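Local coordinates for acyl-CoA dehydrogenase domain protein Tcur3481 (Thermomonospora curvata, PDB 6WY9) that binds FAD and probably acts as an acyl-CoA dehydrogenase, at residues B[94-99]-B[162-167]; B[132-137]-B[171-176]. One frame throughout, in Å; residues are numbered along the deposited sequence.

Interaction 1: B[94-99]-B[162-167]; sequences ALAIAE and HLLVSA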
ATOM      1  N   ALA B  94      -0.225 -21.295  30.433  1.00 46.65           N
ATOM      2  CA  ALA B  94      -1.095 -21.759  31.510  1.00 48.38           C
ATOM      3  C   ALA B  94      -2.467 -22.152  30.977  1.00 48.40           C
ATOM      4  O   ALA B  94      -3.079 -23.116  31.460  1.00 50.28           O
ATOM      5  CB  ALA B  94      -1.219 -20.684  32.604  1.00 48.77           C
ATOM      6  N   LEU B  95      -2.982 -21.389  30.009  1.00 47.48           N
ATOM      7  CA  LEU B  95      -4.239 -21.757  29.369  1.00 48.71           C
ATOM      8  C   LEU B  95      -4.112 -23.067  28.597  1.00 49.13           C
ATOM      9  O   LEU B  95      -5.049 -23.873  28.585  1.00 52.14           O
ATOM     10  CB  LEU B  95      -4.714 -20.622  28.455  1.00 47.84           C
ATOM     11  CG  LEU B  95      -5.261 -19.369  29.141  1.00 49.94           C
ATOM     12  CD1 LEU B  95      -5.692 -18.325  28.044  1.00 51.10           C
ATOM     13  CD2 LEU B  95      -6.427 -19.755  30.006  1.00 52.43           C
ATOM     14  N   ALA B  96      -2.961 -23.316  27.959  1.00 49.05           N
ATOM     15  CA  ALA B  96      -2.728 -24.620  27.330  1.00 49.27           C
ATOM     16  C   ALA B  96      -2.763 -25.741  28.361  1.00 50.50           C
ATOM     17  O   ALA B  96      -3.294 -26.833  28.095  1.00 52.32           O
ATOM     18  CB  ALA B  96      -1.386 -24.633  26.599  1.00 48.46           C
ATOM     19  N   ILE B  97      -2.177 -25.506  29.540  1.00 49.45           N
ATOM     20  CA  ILE B  97      -2.213 -26.540  30.577  1.00 51.92           C
ATOM     21  C   ILE B  97      -3.633 -26.728  31.073  1.00 52.81           C
ATOM     22  O   ILE B  97      -4.089 -27.857  31.334  1.00 54.87           O
ATOM     23  CB  ILE B  97      -1.266 -26.189  31.740  1.00 51.54           C
ATOM     24  CG1 ILE B  97       0.186 -26.334  31.277  1.00 53.39           C
ATOM     25  CG2 ILE B  97      -1.546 -27.130  32.941  1.00 53.42           C
ATOM     26  CD1 ILE B  97       1.195 -25.578  32.147  1.00 53.45           C
ATOM     27  N   ALA B  98      -4.337 -25.618  31.261  1.00 52.73           N
ATOM     28  CA  ALA B  98      -5.674 -25.700  31.826  1.00 53.99           C
ATOM     29  C   ALA B  98      -6.580 -26.493  30.907  1.00 57.93           C
ATOM     30  O   ALA B  98      -7.381 -27.304  31.367  1.00 61.16           O
ATOM     31  CB  ALA B  98      -6.225 -24.296  32.066  1.00 52.26           C
ATOM     32  N   GLU B  99      -6.420 -26.322  29.601  1.00 58.96           N
ATOM     33  CA  GLU B  99      -7.340 -26.931  28.665  1.00 64.45           C
ATOM     34  C   GLU B  99      -6.858 -28.260  28.104  1.00 61.93           C
ATOM     35  O   GLU B  99      -7.676 -29.015  27.572  1.00 64.26           O
ATOM     36  CB  GLU B  99      -7.609 -25.960  27.510  1.00 71.20           C
ATOM     37  CG  GLU B  99      -8.726 -26.435  26.585  1.00 83.02           C
ATOM     38  CD  GLU B  99     -10.136 -26.047  27.045  1.00 91.69           C
ATOM     39  OE1 GLU B  99     -11.104 -26.436  26.354  1.00 97.68           O
ATOM     40  OE2 GLU B  99     -10.280 -25.344  28.072  1.00 92.72           O
ATOM     41  N   HIS B 162       9.175 -23.716  33.898  1.00 55.36           N
ATOM     42  CA  HIS B 162       8.772 -24.744  32.959  1.00 54.88           C
ATOM     43  C   HIS B 162       8.514 -24.095  31.615  1.00 54.18           C
ATOM     44  O   HIS B 162       8.163 -22.914  31.540  1.00 54.17           O
ATOM     45  CB  HIS B 162       7.502 -25.476  33.395  1.00 56.50           C
ATOM     46  CG  HIS B 162       7.425 -25.739  34.863  1.00 59.29           C
ATOM     47  ND1 HIS B 162       7.943 -26.873  35.441  1.00 61.47           N
ATOM     48  CD2 HIS B 162       6.875 -25.020  35.867  1.00 61.59           C
ATOM     49  CE1 HIS B 162       7.723 -26.843  36.744  1.00 64.94           C
ATOM     50  NE2 HIS B 162       7.071 -25.730  37.029  1.00 64.72           N
ATOM     51  N   LEU B 163       8.684 -24.887  30.559  1.00 53.40           N
ATOM     52  CA  LEU B 163       8.468 -24.479  29.180  1.00 52.65           C
ATOM     53  C   LEU B 163       7.552 -25.480  28.490  1.00 51.51           C
ATOM     54  O   LEU B 163       7.697 -26.690  28.675  1.00 53.21           O
ATOM     55  CB  LEU B 163       9.780 -24.430  28.392  1.00 53.68           C
ATOM     56  CG  LEU B 163      10.995 -23.659  28.911  1.00 56.40           C
ATOM     57  CD1 LEU B 163      11.766 -24.534  29.885  1.00 57.92           C
ATOM     58  CD2 LEU B 163      11.881 -23.256  27.719  1.00 56.30           C
ATOM     59  N   LEU B 164       6.622 -24.975  27.682  1.00 49.90           N
ATOM     60  CA  LEU B 164       5.933 -25.806  26.712  1.00 48.63           C
ATOM     61  C   LEU B 164       6.713 -25.752  25.403  1.00 48.56           C
ATOM     62  O   LEU B 164       6.905 -24.665  24.838  1.00 50.34           O
ATOM     63  CB  LEU B 164       4.497 -25.328  26.509  1.00 47.13           C
ATOM     64  CG  LEU B 164       3.656 -25.206  27.761  1.00 48.01           C
ATOM     65  CD1 LEU B 164       2.217 -24.908  27.403  1.00 48.27           C
ATOM     66  CD2 LEU B 164       3.766 -26.518  28.653  1.00 49.31           C
ATOM     67  N   VAL B 165       7.126 -26.919  24.909  1.00 46.82           N
ATOM     68  CA  VAL B 165       8.014 -27.065  23.753  1.00 44.97           C
ATOM     69  C   VAL B 165       7.279 -27.862  22.678  1.00 44.74           C
ATOM     70  O   VAL B 165       6.835 -28.979  22.951  1.00 44.93           O
ATOM     71  CB  VAL B 165       9.308 -27.813  24.144  1.00 45.55           C
ATOM     72  CG1 VAL B 165      10.198 -28.103  22.892  1.00 46.82           C
ATOM     73  CG2 VAL B 165      10.063 -27.071  25.240  1.00 45.85           C
ATOM     74  N   SER B 166       7.186 -27.318  21.457  1.00 43.97           N
ATOM     75  CA  SER B 166       6.583 -28.062  20.361  1.00 44.17           C
ATOM     76  C   SER B 166       7.634 -28.977  19.717  1.00 45.77           C
ATOM     77  O   SER B 166       8.805 -28.598  19.564  1.00 45.52           O
ATOM     78  CB  SER B 166       5.955 -27.086  19.337  1.00 43.52           C
ATOM     79  OG  SER B 166       6.942 -26.377  18.610  1.00 41.78           O
ATOM     80  N   ALA B 167       7.221 -30.207  19.395  1.00 46.23           N
ATOM     81  CA  ALA B 167       8.091 -31.237  18.818  1.00 48.22           C
ATOM     82  C   ALA B 167       7.245 -32.241  18.035  1.00 49.83           C
ATOM     83  O   ALA B 167       6.042 -32.386  18.272  1.00 52.74           O
ATOM     84  CB  ALA B 167       8.901 -31.965  19.904  1.00 48.35           C
TER
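Leu164 on strand 160-169 reaches across to Ala96 and Ile97 on helix 87-100. In the acyl-CoA dehydrogenase fold this is where the N-terminal helical domain packs on the middle beta domain. The contact is buried and wholly apolar, with no hydrogen bond between the two segments. The two branches of Leu164 divide the work. CD1 meets the CB of Ala96 at 3.7 Å, methyl against methyl. CD2 lies by the tip of Ile97, where the CD1 of Ile97 is 4.4 Å from it, a looser touch. CG of Leu164 stands anti to its own carbonyl carbon (chi1 -54°), and the extended second torsion (chi2 -172°) carries CD1 on to the helix. The methyl of Ala96 points toward the strand. The CA atoms of Ala96 and Leu164 are 8.8 Å apart, the closest CA pair of the two segments.

Further out, Ile97 also packs on Leu119 of strand 118-122, and Leu177 of strand 172-179 touches both Ile97 and Leu164. Ala96 has Thr219 of helix 215-248 as a further neighbour, so a helix of the C-terminal domain borders the contact too. The backbone of Leu164 is held by hydrogen bonds to Thr120 and Ala122 in the parallel neighbouring strand. On the helix side, the regular i to i+4 bonding sets the spacing of the side chains, with Ala98 N bonded to Ala94 O at 2.8 Å.

Interaction 2: B[132-137]-B[171-176]; sequences AAPGCT and DGPGLF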
ATOM      1  N   ALA B 132       3.829 -25.299  12.835  1.00 43.71           N
ATOM      2  CA  ALA B 132       2.898 -26.415  12.826  1.00 45.86           C
ATOM      3  C   ALA B 132       3.583 -27.744  12.539  1.00 46.62           C
ATOM      4  O   ALA B 132       2.942 -28.789  12.659  1.00 47.66           O
ATOM      5  CB  ALA B 132       1.794 -26.165  11.774  1.00 45.94           C
ATOM      6  N   ALA B 133       4.864 -27.731  12.149  1.00 46.02           N
ATOM      7  CA  ALA B 133       5.618 -28.961  11.877  1.00 47.22           C
ATOM      8  C   ALA B 133       7.027 -28.780  12.446  1.00 48.09           C
ATOM      9  O   ALA B 133       8.017 -28.667  11.709  1.00 47.22           O
ATOM     10  CB  ALA B 133       5.625 -29.285  10.372  1.00 47.32           C
ATOM     11  N   PRO B 134       7.149 -28.759  13.779  1.00 48.67           N
ATOM     12  CA  PRO B 134       8.470 -28.565  14.402  1.00 48.94           C
ATOM     13  C   PRO B 134       9.459 -29.623  13.935  1.00 47.85           C
ATOM     14  O   PRO B 134       9.120 -30.806  13.824  1.00 48.80           O
ATOM     15  CB  PRO B 134       8.194 -28.706  15.910  1.00 50.69           C
ATOM     16  CG  PRO B 134       6.716 -28.897  16.063  1.00 51.19           C
ATOM     17  CD  PRO B 134       6.101 -29.160  14.731  1.00 50.25           C
ATOM     18  N   GLY B 135      10.709 -29.197  13.699  1.00 46.23           N
ATOM     19  CA  GLY B 135      11.787 -30.155  13.471  1.00 47.71           C
ATOM     20  C   GLY B 135      12.299 -30.805  14.745  1.00 49.60           C
ATOM     21  O   GLY B 135      12.837 -31.914  14.707  1.00 53.48           O
ATOM     22  N   CYS B 136      12.147 -30.135  15.877  1.00 49.93           N
ATOM     23  CA  CYS B 136      12.437 -30.758  17.157  1.00 51.95           C
ATOM     24  C   CYS B 136      11.697 -32.087  17.261  1.00 54.28           C
ATOM     25  O   CYS B 136      10.534 -32.200  16.856  1.00 53.63           O
ATOM     26  CB  CYS B 136      12.040 -29.800  18.288  1.00 51.72           C
ATOM     27  SG  CYS B 136      12.683 -30.305  19.954  1.00 55.70           S
ATOM     28  N   THR B 137      12.406 -33.115  17.731  1.00 55.56           N
ATOM     29  CA  THR B 137      11.908 -34.487  17.752  1.00 58.53           C
ATOM     30  C   THR B 137      11.478 -34.896  19.157  1.00 58.31           C
ATOM     31  O   THR B 137      12.079 -34.475  20.149  1.00 58.33           O
ATOM     32  CB  THR B 137      12.990 -35.451  17.263  1.00 60.76           C
ATOM     33  OG1 THR B 137      13.418 -35.024  15.969  1.00 60.52           O
ATOM     34  CG2 THR B 137      12.437 -36.848  17.152  1.00 64.43           C
ATOM     35  N   ASP B 171       3.573 -39.877  16.165  1.00 70.15           N
ATOM     36  CA  ASP B 171       2.225 -39.631  15.674  1.00 71.16           C
ATOM     37  C   ASP B 171       2.007 -38.184  15.253  1.00 66.68           C
ATOM     38  O   ASP B 171       0.857 -37.748  15.158  1.00 68.01           O
ATOM     39  CB  ASP B 171       1.188 -40.013  16.726  1.00 75.99           C
ATOM     40  CG  ASP B 171       0.996 -41.494  16.840  1.00 82.67           C
ATOM     41  OD1 ASP B 171       0.970 -42.177  15.796  1.00 85.46           O
ATOM     42  OD2 ASP B 171       0.866 -41.976  17.978  1.00 85.33           O
ATOM     43  N   GLY B 172       3.076 -37.423  15.025  1.00 60.95           N
ATOM     44  CA  GLY B 172       2.943 -36.089  14.489  1.00 56.88           C
ATOM     45  C   GLY B 172       3.325 -35.004  15.485  1.00 54.02           C
ATOM     46  O   GLY B 172       3.798 -35.271  16.592  1.00 53.89           O
ATOM     47  N   PRO B 173       3.126 -33.748  15.105  1.00 55.20           N
ATOM     48  CA  PRO B 173       3.517 -32.640  15.992  1.00 52.39           C
ATOM     49  C   PRO B 173       2.750 -32.674  17.311  1.00 53.22           C
ATOM     50  O   PRO B 173       1.582 -33.055  17.358  1.00 55.52           O
ATOM     51  CB  PRO B 173       3.160 -31.395  15.172  1.00 52.46           C
ATOM     52  CG  PRO B 173       2.999 -31.898  13.741  1.00 53.60           C
ATOM     53  CD  PRO B 173       2.492 -33.285  13.862  1.00 55.04           C
ATOM     54  N   GLY B 174       3.408 -32.261  18.399  1.00 49.99           N
ATOM     55  CA  GLY B 174       2.729 -32.164  19.677  1.00 49.53           C
ATOM     56  C   GLY B 174       3.298 -31.064  20.561  1.00 48.14           C
ATOM     57  O   GLY B 174       4.203 -30.323  20.178  1.00 46.52           O
ATOM     58  N   LEU B 175       2.752 -30.957  21.763  1.00 49.14           N
ATOM     59  CA  LEU B 175       3.215 -29.963  22.719  1.00 49.08           C
ATOM     60  C   LEU B 175       3.554 -30.685  24.025  1.00 49.77           C
ATOM     61  O   LEU B 175       2.773 -31.524  24.511  1.00 52.75           O
ATOM     62  CB  LEU B 175       2.154 -28.850  22.911  1.00 48.60           C
ATOM     63  CG  LEU B 175       2.579 -27.526  23.561  1.00 49.07           C
ATOM     64  CD1 LEU B 175       3.668 -26.848  22.733  1.00 46.23           C
ATOM     65  CD2 LEU B 175       1.381 -26.575  23.723  1.00 49.93           C
ATOM     66  N   PHE B 176       4.737 -30.383  24.575  1.00 48.93           N
ATOM     67  CA  PHE B 176       5.299 -31.132  25.698  1.00 51.18           C
ATOM     68  C   PHE B 176       5.786 -30.178  26.768  1.00 52.55           C
ATOM     69  O   PHE B 176       6.437 -29.177  26.453  1.00 53.35           O
ATOM     70  CB  PHE B 176       6.482 -31.998  25.260  1.00 51.66           C
ATOM     71  CG  PHE B 176       6.165 -32.931  24.130  1.00 51.91           C
ATOM     72  CD1 PHE B 176       6.098 -32.463  22.813  1.00 50.35           C
ATOM     73  CD2 PHE B 176       5.952 -34.275  24.388  1.00 52.97           C
ATOM     74  CE1 PHE B 176       5.807 -33.359  21.769  1.00 50.93           C
ATOM     75  CE2 PHE B 176       5.663 -35.165  23.380  1.00 54.12           C
ATOM     76  CZ  PHE B 176       5.601 -34.712  22.067  1.00 53.07           C
TER
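The loop 132-137 runs beside the start of strand 172-179, and the backbones come nearest at Ala133 and Pro173, with their CA atoms 5.9 Å apart. No hydrogen bond links the two segments. Pro173 carries the contact from the strand side. Its ring turns toward the loop and meets two things there. CG of Pro173 lies 3.3 Å from the carbonyl O of Ala132, a close van der Waals touch. CB of Pro173 lies 3.7 Å from CD of Pro134, and the two proline side chains cross at about a right angle. The partners differ in burial: Pro134 is covered, while Pro173 is exposed.

Outside the pair, Pro134 also rests on Ser166 and Lys151, and its carbonyl O accepts a hydrogen bond from Thr168 OG1. Glu125 holds the next turn of the loop through the backbone N atoms of Gly135 and Cys136. Pro173 follows Gly172, whose backbone angles (phi 112°, psi -175°) call for glycine. This glycine-proline pair opens the second strand of the antiparallel hairpin formed by strands 160-169 and 172-179. The contact therefore packs a connecting loop on the turn end of a beta hairpin in the middle beta domain of an acyl-CoA dehydrogenase fold.

How the interactions relate
From the N terminus, helix 87-100 comes first, and interaction 1 closes a loop from it to strand 160-169. Within that loop lie strand 118-122 and the segment 132-137. Interaction 2 then joins 132-137 to the start of strand 172-179, beyond the second segment of interaction 1. The two loops therefore cross. Strands 160-169 and 172-179 are consecutive and antiparallel, and probable hydrogen bonds join them directly at Val165 N to Phe176 O and at Ala167 O to Gly174 N. The loop segment also packs on strand 160-169, where the CB of Ala167 meets the carbonyl O of Cys136. Interaction 1 ties the N-terminal helices to the beta domain. Interaction 2 works within that domain.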